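Local coordinates for protein (GYP1P) (Saccharomyces cerevisiae, PDB 1FKM), which acts as the Ypt/Rab GTPase-activating domain of Gyp1, supplying an arginine finger and a glutamine finger in trans to speed GTP hydrolysis by Ypt1 and Ypt7, at residues G33-K36 and I37-P40; C239-M242 and R243-Q246; M247-V250 and I251-D255; T364-D367 and I368-L372. All blocks are in the same frame, centred on the assembly; numbering follows the deposited sequence.

Contact 1 of 4, residues G33-K36 and I37-P40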
ATOM      1  N   GLY A  33     -12.319   8.787   2.633  1.00 22.64           N
ATOM      2  CA  GLY A  33     -11.864   9.025   1.276  1.00 21.75           C
ATOM      3  C   GLY A  33     -11.240  10.390   1.070  1.00 21.93           C
ATOM      4  O   GLY A  33     -11.720  11.399   1.591  1.00 23.34           O
ATOM      5  N   ILE A  34     -10.166  10.422   0.292  1.00 19.83           N
ATOM      6  CA  ILE A  34      -9.455  11.659   0.016  1.00 18.90           C
ATOM      7  C   ILE A  34      -9.566  12.034  -1.458  1.00 20.57           C
ATOM      8  O   ILE A  34      -9.289  11.207  -2.331  1.00 20.35           O
ATOM      9  CB  ILE A  34      -7.953  11.508   0.368  1.00 20.87           C
ATOM     10  CG1 ILE A  34      -7.805  11.116   1.843  1.00 18.51           C
ATOM     11  CG2 ILE A  34      -7.212  12.812   0.079  1.00 18.37           C
ATOM     12  CD1 ILE A  34      -6.422  10.549   2.199  1.00 18.58           C
ATOM     13  N   PRO A  35      -9.988  13.279  -1.754  1.00 20.46           N
ATOM     14  CA  PRO A  35     -10.117  13.743  -3.139  1.00 22.09           C
ATOM     15  C   PRO A  35      -8.778  13.479  -3.828  1.00 22.73           C
ATOM     16  O   PRO A  35      -7.725  13.747  -3.248  1.00 20.17           O
ATOM     17  CB  PRO A  35     -10.388  15.234  -2.972  1.00 21.70           C
ATOM     18  CG  PRO A  35     -11.167  15.285  -1.681  1.00 22.44           C
ATOM     19  CD  PRO A  35     -10.393  14.334  -0.805  1.00 21.55           C
ATOM     20  N   LYS A  36      -8.810  12.970  -5.054  1.00 22.32           N
ATOM     21  CA  LYS A  36      -7.568  12.654  -5.754  1.00 25.59           C
ATOM     22  C   LYS A  36      -6.544  13.786  -5.798  1.00 24.32           C
ATOM     23  O   LYS A  36      -5.347  13.543  -5.651  1.00 23.77           O
ATOM     24  CB  LYS A  36      -7.861  12.155  -7.176  1.00 34.08           C
ATOM     25  CG  LYS A  36      -8.602  13.132  -8.072  1.00 40.96           C
ATOM     26  CD  LYS A  36      -8.741  12.562  -9.478  1.00 47.96           C
ATOM     27  CE  LYS A  36      -9.487  13.506 -10.412  1.00 50.68           C
ATOM     28  NZ  LYS A  36     -10.905  13.691  -9.997  1.00 57.46           N
ATOM     29  N   ILE A  37      -6.990  15.021  -5.983  1.00 23.96           N
ATOM     30  CA  ILE A  37      -6.041  16.128  -6.044  1.00 23.83           C
ATOM     31  C   ILE A  37      -5.267  16.323  -4.727  1.00 24.33           C
ATOM     32  O   ILE A  37      -4.149  16.841  -4.726  1.00 22.41           O
ATOM     33  CB  ILE A  37      -6.746  17.448  -6.434  1.00 32.16           C
ATOM     34  CG1 ILE A  37      -5.697  18.528  -6.707  1.00 34.71           C
ATOM     35  CG2 ILE A  37      -7.699  17.892  -5.328  1.00 32.40           C
ATOM     36  CD1 ILE A  37      -6.278  19.827  -7.216  1.00 41.04           C
ATOM     37  N   HIS A  38      -5.847  15.883  -3.614  1.00 20.66           N
ATOM     38  CA  HIS A  38      -5.199  16.039  -2.310  1.00 21.19           C
ATOM     39  C   HIS A  38      -4.405  14.840  -1.811  1.00 19.55           C
ATOM     40  O   HIS A  38      -3.646  14.962  -0.849  1.00 18.68           O
ATOM     41  CB  HIS A  38      -6.238  16.394  -1.242  1.00 25.03           C
ATOM     42  CG  HIS A  38      -6.714  17.809  -1.315  1.00 25.92           C
ATOM     43  ND1 HIS A  38      -8.040  18.140  -1.488  1.00 27.89           N
ATOM     44  CD2 HIS A  38      -6.039  18.979  -1.248  1.00 25.42           C
ATOM     45  CE1 HIS A  38      -8.162  19.455  -1.525  1.00 25.49           C
ATOM     46  NE2 HIS A  38      -6.962  19.988  -1.381  1.00 28.85           N
ATOM     47  N   ARG A  39      -4.559  13.686  -2.447  1.00 20.44           N
ATOM     48  CA  ARG A  39      -3.847  12.505  -1.970  1.00 20.03           C
ATOM     49  C   ARG A  39      -2.344  12.625  -1.742  1.00 19.60           C
ATOM     50  O   ARG A  39      -1.847  12.200  -0.700  1.00 21.99           O
ATOM     51  CB  ARG A  39      -4.128  11.296  -2.868  1.00 23.29           C
ATOM     52  CG  ARG A  39      -5.489  10.677  -2.617  1.00 24.11           C
ATOM     53  CD  ARG A  39      -5.554   9.233  -3.107  1.00 23.87           C
ATOM     54  NE  ARG A  39      -6.837   8.624  -2.777  1.00 22.16           N
ATOM     55  CZ  ARG A  39      -7.843   8.470  -3.632  1.00 24.05           C
ATOM     56  NH1 ARG A  39      -7.727   8.881  -4.890  1.00 25.18           N
ATOM     57  NH2 ARG A  39      -8.972   7.907  -3.225  1.00 24.55           N
ATOM     58  N   PRO A  40      -1.594  13.181  -2.705  1.00 18.96           N
ATOM     59  CA  PRO A  40      -0.148  13.291  -2.489  1.00 20.90           C
ATOM     60  C   PRO A  40       0.203  13.903  -1.133  1.00 22.44           C
ATOM     61  O   PRO A  40       0.879  13.275  -0.316  1.00 22.05           O
ATOM     62  CB  PRO A  40       0.305  14.164  -3.656  1.00 17.80           C
ATOM     63  CG  PRO A  40      -0.637  13.738  -4.750  1.00 17.27           C
ATOM     64  CD  PRO A  40      -1.965  13.719  -4.026  1.00 17.22           C
TER
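I34 and R39 form the tight half of this turn. The guanidinium of R39 turns one face to the carbonyl of I34, I34 O standing over its centre, 3.4 Å from R39 CZ. Nearer the backbone, the methyl I34 CG2 rests against R39 CG at 3.8 Å. It reaches this place because CG2, not CG1, is the branch anti to the backbone N of I34, and it also touches H38 CB at 3.9 Å. R39 NE is engaged beyond the turn in a salt bridge to D255. Cutting R39 back to an alanine is likely to leave D255 without this charged mate and uncover the I34 carbonyl. Here in the TBC domain the chain swings out of a loop into helix 39-46: H38 N donates to P35 O at 2.9 Å, and R39 N adds weak bonds to P35 O and K36 O. P35 CB sits at the edge of the H38 ring, 4.0 Å from H38 ND1, which has no polar partner, while H38 NE2 is held by D12. On the exposed side, the chain of K36 leads off beyond CB, and I37 meets P35 loosely, P35 CB lying 4.5 Å from I37 CG2.

Contact 2 of 4, residues C239-M242 and R243-Q246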
ATOM      1  N   CYS A 239       0.843  -8.849   0.421  1.00 24.53           N
ATOM      2  CA  CYS A 239       0.677  -7.672  -0.436  1.00 26.01           C
ATOM      3  C   CYS A 239      -0.469  -6.766   0.017  1.00 24.71           C
ATOM      4  O   CYS A 239      -0.945  -5.934  -0.750  1.00 22.72           O
ATOM      5  CB  CYS A 239       0.431  -8.122  -1.882  1.00 31.88           C
ATOM      6  SG  CYS A 239       1.580  -9.387  -2.479  1.00 42.38           S
ATOM      7  N   LEU A 240      -0.899  -6.923   1.266  1.00 25.23           N
ATOM      8  CA  LEU A 240      -1.997  -6.131   1.811  1.00 25.90           C
ATOM      9  C   LEU A 240      -3.219  -6.082   0.881  1.00 25.69           C
ATOM     10  O   LEU A 240      -3.753  -5.006   0.593  1.00 26.52           O
ATOM     11  CB  LEU A 240      -1.524  -4.705   2.131  1.00 29.67           C
ATOM     12  CG  LEU A 240      -0.471  -4.540   3.233  1.00 29.55           C
ATOM     13  CD1 LEU A 240      -0.159  -3.063   3.419  1.00 29.66           C
ATOM     14  CD2 LEU A 240      -0.981  -5.134   4.541  1.00 29.11           C
ATOM     15  N   LEU A 241      -3.649  -7.254   0.418  1.00 21.66           N
ATOM     16  CA  LEU A 241      -4.819  -7.387  -0.459  1.00 21.85           C
ATOM     17  C   LEU A 241      -4.723  -6.741  -1.838  1.00 22.01           C
ATOM     18  O   LEU A 241      -5.675  -6.794  -2.620  1.00 20.22           O
ATOM     19  CB  LEU A 241      -6.074  -6.861   0.252  1.00 23.42           C
ATOM     20  CG  LEU A 241      -6.706  -7.770   1.312  1.00 25.92           C
ATOM     21  CD1 LEU A 241      -7.856  -7.051   2.009  1.00 24.62           C
ATOM     22  CD2 LEU A 241      -7.206  -9.040   0.645  1.00 22.47           C
HETATM   23  N   MSE A 242      -3.576  -6.153  -2.156  1.00 25.94           N
HETATM   24  CA  MSE A 242      -3.419  -5.505  -3.454  1.00 29.10           C
HETATM   25  C   MSE A 242      -3.668  -6.400  -4.657  1.00 30.79           C
HETATM   26  O   MSE A 242      -4.178  -5.945  -5.680  1.00 33.26           O
HETATM   27  CB  MSE A 242      -2.023  -4.916  -3.586  1.00 28.25           C
HETATM   28  CG  MSE A 242      -1.797  -3.653  -2.812  1.00 30.90           C
HETATM   29 SE   MSE A 242      -0.054  -3.007  -3.296  1.00 32.55          SE
HETATM   30  CE  MSE A 242      -0.375  -2.723  -5.186  1.00 28.00           C
ATOM     31  N   ARG A 243      -3.305  -7.669  -4.542  1.00 28.12           N
ATOM     32  CA  ARG A 243      -3.475  -8.597  -5.648  1.00 31.61           C
ATOM     33  C   ARG A 243      -4.906  -9.102  -5.779  1.00 30.78           C
ATOM     34  O   ARG A 243      -5.198  -9.923  -6.647  1.00 31.27           O
ATOM     35  CB  ARG A 243      -2.519  -9.779  -5.474  1.00 40.04           C
ATOM     36  CG  ARG A 243      -1.068  -9.355  -5.292  1.00 46.26           C
ATOM     37  CD  ARG A 243      -0.463  -8.862  -6.592  1.00 50.01           C
ATOM     38  NE  ARG A 243      -0.125  -9.975  -7.472  1.00 56.09           N
ATOM     39  CZ  ARG A 243       0.824 -10.868  -7.210  1.00 58.97           C
ATOM     40  NH1 ARG A 243       1.534 -10.774  -6.094  1.00 61.00           N
ATOM     41  NH2 ARG A 243       1.061 -11.859  -8.058  1.00 61.30           N
ATOM     42  N   GLU A 244      -5.797  -8.596  -4.930  1.00 28.79           N
ATOM     43  CA  GLU A 244      -7.195  -9.018  -4.948  1.00 28.25           C
ATOM     44  C   GLU A 244      -8.144  -7.922  -5.428  1.00 26.68           C
ATOM     45  O   GLU A 244      -9.352  -8.144  -5.513  1.00 26.22           O
ATOM     46  CB  GLU A 244      -7.643  -9.446  -3.546  1.00 33.87           C
ATOM     47  CG  GLU A 244      -6.594 -10.179  -2.725  1.00 38.39           C
ATOM     48  CD  GLU A 244      -5.991 -11.345  -3.464  1.00 39.09           C
ATOM     49  OE1 GLU A 244      -6.761 -12.136  -4.044  1.00 42.91           O
ATOM     50  OE2 GLU A 244      -4.750 -11.475  -3.458  1.00 41.56           O
ATOM     51  N   PHE A 245      -7.602  -6.743  -5.723  1.00 23.30           N
ATOM     52  CA  PHE A 245      -8.419  -5.613  -6.166  1.00 22.67           C
ATOM     53  C   PHE A 245      -7.761  -4.836  -7.297  1.00 23.57           C
ATOM     54  O   PHE A 245      -6.570  -4.998  -7.562  1.00 23.45           O
ATOM     55  CB  PHE A 245      -8.645  -4.623  -5.013  1.00 23.99           C
ATOM     56  CG  PHE A 245      -9.384  -5.192  -3.840  1.00 22.16           C
ATOM     57  CD1 PHE A 245     -10.761  -5.373  -3.894  1.00 23.25           C
ATOM     58  CD2 PHE A 245      -8.712  -5.511  -2.669  1.00 24.13           C
ATOM     59  CE1 PHE A 245     -11.467  -5.866  -2.792  1.00 23.47           C
ATOM     60  CE2 PHE A 245      -9.402  -6.000  -1.562  1.00 25.20           C
ATOM     61  CZ  PHE A 245     -10.786  -6.178  -1.625  1.00 24.68           C
ATOM     62  N   GLN A 246      -8.551  -3.985  -7.951  1.00 23.47           N
ATOM     63  CA  GLN A 246      -8.049  -3.128  -9.017  1.00 25.39           C
ATOM     64  C   GLN A 246      -7.284  -2.011  -8.299  1.00 23.53           C
ATOM     65  O   GLN A 246      -7.608  -1.681  -7.162  1.00 20.86           O
ATOM     66  CB  GLN A 246      -9.211  -2.516  -9.805  1.00 30.83           C
ATOM     67  CG  GLN A 246     -10.064  -3.531 -10.553  1.00 35.49           C
ATOM     68  CD  GLN A 246      -9.256  -4.328 -11.552  1.00 37.75           C
ATOM     69  OE1 GLN A 246      -8.596  -3.762 -12.424  1.00 39.19           O
ATOM     70  NE2 GLN A 246      -9.299  -5.649 -11.430  1.00 38.62           N
TER
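A Schellman motif with L240 as its C-prime residue ends helix 230-238, and a type I' turn over C239-M242 followed by a 3-10 turn carries the chain of the TBC domain toward helix 247-261. L241 meets both E244 and F245. Its carbonyl accepts E244 N at 2.9 Å with an N-H...O angle of 155°, the donor standing above the carbonyl plane. The L241 side chain crosses that of E244 at about a right angle, bringing L241 CD2 to 3.6 Å from E244 CG, whereas L241 and F245 run side by side. Here the phenyl offers its edge: L241 CB lies in the ring plane, 3.9 Å from F245 CE2. The ring also meets F335 and W363, and the carboxylate of E244 is taken by R235 in a salt bridge. R243, the exposed member, has a side chain about 6 Å from that of the glutamine finger Q131. Bends at chi2 (-73°) and chi3 (-77°) fold this arginine back beside C239, and its NH1 makes a long, weak ion pair with D135. C239 SG approaches the guanidinium near its plane, at the edge, 3.9 Å from R243 NH1 and equally 3.9 Å from R243 CG.

Contact 3 of 4, residues M247-V250 and I251-D255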
HETATM    1  N   MSE A 247      -6.284  -1.427  -8.953  1.00 24.72           N
HETATM    2  CA  MSE A 247      -5.502  -0.358  -8.324  1.00 24.86           C
HETATM    3  C   MSE A 247      -6.331   0.814  -7.807  1.00 23.55           C
HETATM    4  O   MSE A 247      -6.011   1.387  -6.772  1.00 23.38           O
HETATM    5  CB  MSE A 247      -4.432   0.165  -9.286  1.00 27.48           C
HETATM    6  CG  MSE A 247      -3.035  -0.296  -8.922  1.00 36.31           C
HETATM    7 SE   MSE A 247      -2.356   0.503  -7.280  1.00 31.49          SE
HETATM    8  CE  MSE A 247      -0.607   1.012  -7.935  1.00 35.78           C
ATOM      9  N   GLY A 248      -7.380   1.186  -8.531  1.00 23.52           N
ATOM     10  CA  GLY A 248      -8.215   2.286  -8.075  1.00 23.13           C
ATOM     11  C   GLY A 248      -8.827   1.960  -6.725  1.00 23.96           C
ATOM     12  O   GLY A 248      -8.951   2.820  -5.845  1.00 24.08           O
ATOM     13  N   THR A 249      -9.211   0.702  -6.548  1.00 20.38           N
ATOM     14  CA  THR A 249      -9.802   0.273  -5.287  1.00 19.35           C
ATOM     15  C   THR A 249      -8.737   0.255  -4.200  1.00 17.84           C
ATOM     16  O   THR A 249      -8.999   0.631  -3.057  1.00 19.32           O
ATOM     17  CB  THR A 249     -10.406  -1.132  -5.407  1.00 27.49           C
ATOM     18  OG1 THR A 249     -11.407  -1.124  -6.428  1.00 28.56           O
ATOM     19  CG2 THR A 249     -11.023  -1.566  -4.083  1.00 26.27           C
ATOM     20  N   VAL A 250      -7.536  -0.186  -4.556  1.00 18.44           N
ATOM     21  CA  VAL A 250      -6.434  -0.240  -3.596  1.00 18.91           C
ATOM     22  C   VAL A 250      -6.113   1.173  -3.092  1.00 17.87           C
ATOM     23  O   VAL A 250      -5.965   1.392  -1.892  1.00 18.60           O
ATOM     24  CB  VAL A 250      -5.168  -0.861  -4.239  1.00 23.55           C
ATOM     25  CG1 VAL A 250      -3.969  -0.698  -3.311  1.00 23.42           C
ATOM     26  CG2 VAL A 250      -5.407  -2.346  -4.528  1.00 25.67           C
ATOM     27  N   ILE A 251      -6.018   2.128  -4.015  1.00 19.71           N
ATOM     28  CA  ILE A 251      -5.727   3.513  -3.651  1.00 19.49           C
ATOM     29  C   ILE A 251      -6.753   4.049  -2.656  1.00 18.89           C
ATOM     30  O   ILE A 251      -6.395   4.646  -1.638  1.00 17.08           O
ATOM     31  CB  ILE A 251      -5.702   4.430  -4.906  1.00 27.25           C
ATOM     32  CG1 ILE A 251      -4.607   3.964  -5.872  1.00 28.77           C
ATOM     33  CG2 ILE A 251      -5.462   5.878  -4.498  1.00 27.96           C
ATOM     34  CD1 ILE A 251      -3.235   3.909  -5.256  1.00 29.00           C
ATOM     35  N   ARG A 252      -8.030   3.829  -2.945  1.00 17.03           N
ATOM     36  CA  ARG A 252      -9.094   4.288  -2.060  1.00 16.89           C
ATOM     37  C   ARG A 252      -8.993   3.624  -0.691  1.00 17.73           C
ATOM     38  O   ARG A 252      -9.181   4.272   0.336  1.00 17.86           O
ATOM     39  CB  ARG A 252     -10.463   4.007  -2.684  1.00 19.31           C
ATOM     40  CG  ARG A 252     -11.633   4.257  -1.742  1.00 20.32           C
ATOM     41  CD  ARG A 252     -11.724   5.705  -1.271  1.00 20.20           C
ATOM     42  NE  ARG A 252     -12.825   5.848  -0.320  1.00 21.68           N
ATOM     43  CZ  ARG A 252     -12.758   5.498   0.959  1.00 23.11           C
ATOM     44  NH1 ARG A 252     -11.631   4.998   1.457  1.00 23.81           N
ATOM     45  NH2 ARG A 252     -13.828   5.607   1.733  1.00 25.28           N
HETATM   46  N   MSE A 253      -8.698   2.332  -0.677  1.00 18.97           N
HETATM   47  CA  MSE A 253      -8.549   1.599   0.581  1.00 21.80           C
HETATM   48  C   MSE A 253      -7.444   2.211   1.431  1.00 19.67           C
HETATM   49  O   MSE A 253      -7.574   2.329   2.656  1.00 17.65           O
HETATM   50  CB  MSE A 253      -8.171   0.142   0.321  1.00 24.79           C
HETATM   51  CG  MSE A 253      -9.242  -0.703  -0.309  1.00 35.46           C
HETATM   52 SE   MSE A 253      -8.560  -2.486  -0.608  1.00 45.03          SE
HETATM   53  CE  MSE A 253      -8.165  -2.953   1.226  1.00 32.60           C
ATOM     54  N   TRP A 254      -6.342   2.574   0.783  1.00 18.69           N
ATOM     55  CA  TRP A 254      -5.221   3.161   1.512  1.00 18.82           C
ATOM     56  C   TRP A 254      -5.542   4.491   2.193  1.00 17.54           C
ATOM     57  O   TRP A 254      -4.909   4.832   3.190  1.00 18.81           O
ATOM     58  CB  TRP A 254      -3.995   3.273   0.596  1.00 20.62           C
ATOM     59  CG  TRP A 254      -3.293   1.940   0.453  1.00 25.34           C
ATOM     60  CD1 TRP A 254      -3.883   0.705   0.423  1.00 28.62           C
ATOM     61  CD2 TRP A 254      -1.884   1.710   0.312  1.00 27.56           C
ATOM     62  NE1 TRP A 254      -2.932  -0.275   0.275  1.00 28.83           N
ATOM     63  CE2 TRP A 254      -1.697   0.313   0.202  1.00 28.72           C
ATOM     64  CE3 TRP A 254      -0.761   2.548   0.268  1.00 28.02           C
ATOM     65  CZ2 TRP A 254      -0.429  -0.267   0.051  1.00 30.92           C
ATOM     66  CZ3 TRP A 254       0.501   1.969   0.117  1.00 30.35           C
ATOM     67  CH2 TRP A 254       0.651   0.576   0.011  1.00 29.26           C
ATOM     68  N   ASP A 255      -6.517   5.239   1.678  1.00 18.78           N
ATOM     69  CA  ASP A 255      -6.899   6.500   2.329  1.00 18.57           C
ATOM     70  C   ASP A 255      -7.319   6.130   3.752  1.00 17.96           C
ATOM     71  O   ASP A 255      -6.963   6.801   4.728  1.00 17.88           O
ATOM     72  CB  ASP A 255      -8.122   7.164   1.676  1.00 18.74           C
ATOM     73  CG  ASP A 255      -7.875   7.655   0.264  1.00 20.09           C
ATOM     74  OD1 ASP A 255      -6.711   7.844  -0.143  1.00 19.20           O
ATOM     75  OD2 ASP A 255      -8.886   7.873  -0.444  1.00 19.30           O
TER
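V250 and W254, one turn apart, lie side by side and point the same way, so that the methyl V250 CG1 comes over the face of the indole. V250 CG1 sits 4.2 Å from the centroid of the five-membered ring of W254 and 29° off the ring normal, an off-centre CH-pi contact. CG1 is put there by being anti to the backbone N of V250 (chi1 171°). On the same side of the ring V250 O comes in obliquely, 3.2 Å from W254 CD1; this oxygen accepts W254 N at 2.9 Å. The indole also meets F140 edge-to-face. With a leucine in place of W254, F140 would probably lose its edge-to-face partner and V250 CG1 the ring it lies over. M247 and I251 are turned differently. Their side chains cross obliquely, selenium to methyl, with M247 SE 4.1 Å from I251 CD1, and both pack on helix 133-145. M253 runs off another flank, its CG only 3.1 Å from T249 O as its chain leaves. Four regular bonds, from I251 N, R252 N, M253 N and W254 N to the carbonyls four residues earlier, make this the first turns of an alpha-helix buried within the all-helical TBC domain.

Contact 4 of 4, residues T364-D367 and I368-L372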
ATOM      1  N   THR A 364     -17.201  -0.800  -6.517  1.00 30.55           N
ATOM      2  CA  THR A 364     -17.275   0.656  -6.520  1.00 32.53           C
ATOM      3  C   THR A 364     -16.911   1.213  -5.151  1.00 32.72           C
ATOM      4  O   THR A 364     -16.568   0.468  -4.230  1.00 30.07           O
ATOM      5  CB  THR A 364     -18.693   1.146  -6.861  1.00 37.30           C
ATOM      6  OG1 THR A 364     -19.615   0.635  -5.891  1.00 36.77           O
ATOM      7  CG2 THR A 364     -19.104   0.680  -8.245  1.00 38.81           C
ATOM      8  N   GLU A 365     -16.998   2.534  -5.033  1.00 33.39           N
ATOM      9  CA  GLU A 365     -16.711   3.231  -3.789  1.00 34.51           C
ATOM     10  C   GLU A 365     -17.606   2.681  -2.685  1.00 34.50           C
ATOM     11  O   GLU A 365     -17.177   2.522  -1.539  1.00 33.66           O
ATOM     12  CB  GLU A 365     -16.969   4.730  -3.972  1.00 45.02           C
ATOM     13  CG  GLU A 365     -17.034   5.543  -2.686  1.00 49.26           C
ATOM     14  CD  GLU A 365     -15.749   5.490  -1.888  1.00 52.14           C
ATOM     15  OE1 GLU A 365     -14.669   5.673  -2.487  1.00 54.01           O
ATOM     16  OE2 GLU A 365     -15.819   5.276  -0.658  1.00 54.88           O
ATOM     17  N   THR A 366     -18.853   2.382  -3.040  1.00 31.63           N
ATOM     18  CA  THR A 366     -19.816   1.859  -2.078  1.00 32.00           C
ATOM     19  C   THR A 366     -19.394   0.504  -1.519  1.00 30.58           C
ATOM     20  O   THR A 366     -19.498   0.252  -0.316  1.00 30.27           O
ATOM     21  CB  THR A 366     -21.209   1.711  -2.720  1.00 42.14           C
ATOM     22  OG1 THR A 366     -21.585   2.949  -3.335  1.00 45.68           O
ATOM     23  CG2 THR A 366     -22.241   1.345  -1.668  1.00 40.50           C
ATOM     24  N   ASP A 367     -18.923  -0.368  -2.403  1.00 29.22           N
ATOM     25  CA  ASP A 367     -18.484  -1.705  -2.015  1.00 27.87           C
ATOM     26  C   ASP A 367     -17.279  -1.669  -1.073  1.00 26.76           C
ATOM     27  O   ASP A 367     -17.243  -2.383  -0.069  1.00 25.57           O
ATOM     28  CB  ASP A 367     -18.119  -2.511  -3.267  1.00 34.29           C
ATOM     29  CG  ASP A 367     -19.280  -2.636  -4.245  1.00 36.00           C
ATOM     30  OD1 ASP A 367     -20.431  -2.813  -3.795  1.00 37.80           O
ATOM     31  OD2 ASP A 367     -19.036  -2.568  -5.468  1.00 36.68           O
ATOM     32  N   ILE A 368     -16.305  -0.827  -1.407  0.50 24.46           N
ATOM     33  CA  ILE A 368     -15.083  -0.688  -0.619  0.50 24.67           C
ATOM     34  C   ILE A 368     -15.371  -0.053   0.737  0.50 23.47           C
ATOM     35  O   ILE A 368     -14.858  -0.491   1.768  0.50 21.73           O
ATOM     36  CB  ILE A 368     -14.061   0.206  -1.347  0.50 39.68           C
ATOM     37  CG1 ILE A 368     -13.937  -0.226  -2.805  0.50 40.56           C
ATOM     38  CG2 ILE A 368     -12.711   0.125  -0.657  0.50 39.74           C
ATOM     39  CD1 ILE A 368     -13.215   0.776  -3.669  0.50 41.70           C
ATOM     40  N   GLU A 369     -16.200   0.982   0.720  1.00 22.51           N
ATOM     41  CA  GLU A 369     -16.554   1.719   1.934  1.00 25.00           C
ATOM     42  C   GLU A 369     -17.298   0.795   2.901  1.00 24.54           C
ATOM     43  O   GLU A 369     -17.122   0.879   4.120  1.00 24.28           O
ATOM     44  CB  GLU A 369     -17.421   2.928   1.560  1.00 36.20           C
ATOM     45  CG  GLU A 369     -17.631   3.959   2.660  1.00 40.37           C
ATOM     46  CD  GLU A 369     -18.562   3.476   3.756  1.00 45.13           C
ATOM     47  OE1 GLU A 369     -19.552   2.787   3.433  1.00 46.49           O
ATOM     48  OE2 GLU A 369     -18.315   3.799   4.937  1.00 46.89           O
HETATM   49  N   MSE A 370     -18.115  -0.101   2.353  1.00 26.25           N
HETATM   50  CA  MSE A 370     -18.878  -1.040   3.175  1.00 28.46           C
HETATM   51  C   MSE A 370     -17.951  -2.032   3.879  1.00 26.10           C
HETATM   52  O   MSE A 370     -18.122  -2.327   5.065  1.00 24.94           O
HETATM   53  CB  MSE A 370     -19.882  -1.808   2.309  1.00 38.62           C
HETATM   54  CG  MSE A 370     -20.828  -2.707   3.093  1.00 50.50           C
HETATM   55 SE   MSE A 370     -22.155  -3.566   1.961  1.00 69.80          SE
HETATM   56  CE  MSE A 370     -22.861  -1.976   1.109  1.00 59.69           C
ATOM     57  N   LEU A 371     -16.973  -2.547   3.139  1.00 21.71           N
ATOM     58  CA  LEU A 371     -16.012  -3.503   3.688  1.00 19.88           C
ATOM     59  C   LEU A 371     -15.202  -2.880   4.827  1.00 18.57           C
ATOM     60  O   LEU A 371     -15.068  -3.457   5.908  1.00 18.05           O
ATOM     61  CB  LEU A 371     -15.059  -3.980   2.584  1.00 22.09           C
ATOM     62  CG  LEU A 371     -13.888  -4.881   2.994  1.00 22.18           C
ATOM     63  CD1 LEU A 371     -14.410  -6.188   3.564  1.00 25.55           C
ATOM     64  CD2 LEU A 371     -13.011  -5.157   1.784  1.00 22.77           C
ATOM     65  N   LEU A 372     -14.670  -1.692   4.579  1.00 19.05           N
ATOM     66  CA  LEU A 372     -13.865  -0.998   5.572  1.00 19.63           C
ATOM     67  C   LEU A 372     -14.671  -0.672   6.828  1.00 20.89           C
ATOM     68  O   LEU A 372     -14.194  -0.867   7.943  1.00 20.83           O
ATOM     69  CB  LEU A 372     -13.291   0.287   4.965  1.00 22.11           C
ATOM     70  CG  LEU A 372     -12.282   0.068   3.829  1.00 23.60           C
ATOM     71  CD1 LEU A 372     -12.024   1.389   3.101  1.00 23.70           C
ATOM     72  CD2 LEU A 372     -10.982  -0.514   4.397  1.00 22.06           C
TER
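E365, in the first turn of helix 365-382, reaches along the helix to E369. Its CB leaves the backbone pointing away from the residues that follow, and CG continues anti to the backbone N (chi1 166°). The bend comes at the next bond, chi2 61°, and turns the carboxylate back toward the following turn. There OE2 settles against the aliphatic part of E369, 3.6 Å from E369 CB and 4.0 Å from E369 CG. OE1 takes the salt bridge to R252 NE of helix 247-261. The two carboxylate planes are 33° apart, and the charged atoms E365 OE2 and E369 OE1 stay 6.1 Å from each other; R252 would be expected to offset much of the repulsion that remains. In the backbone, E369 N donates to E365 O at 2.9 Å, one of four successive i to i+4 bonds that begin with I368 N to T364 O. T364 is the N-cap, and its own backbone N gives a bond of 2.8 Å to D367 OD2, met on the anti side of the carboxylate. This is one half of the capping-box pattern, the N-cap amide held by the side chain of the N3 residue, D367; a weak bond from T364 OG1 goes to the same oxygen. T366 and M370 occupy the exposed flank. On the buried one, I368 packs against T249 and M253 of helix 247-261, L372 meets T256 and Y257 of that helix, and L371 lies on V331, A334 and F335 of helix 324-338.

How the contacts relate
All four contacts are local and follow in series, so none nests in or crosses another. Contact 1 turns the loop after helix 23-30 into helix 39-46. Contact 2 closes the connection leaving helix 230-238 and runs without a gap into contact 3, the start of helix 247-261; contact 4 opens helix 365-382, the last in the chain. Contact 3 is the hub, touching the other three. D255 takes R39 and probably I34 N from contact 1, M253 SE lies 3.7 Å from F245 CD2 of contact 2, and R252 reaches contact 4. F245 also meets L371, tying contact 2 directly to contact 4, while contact 1 touches neither of these two.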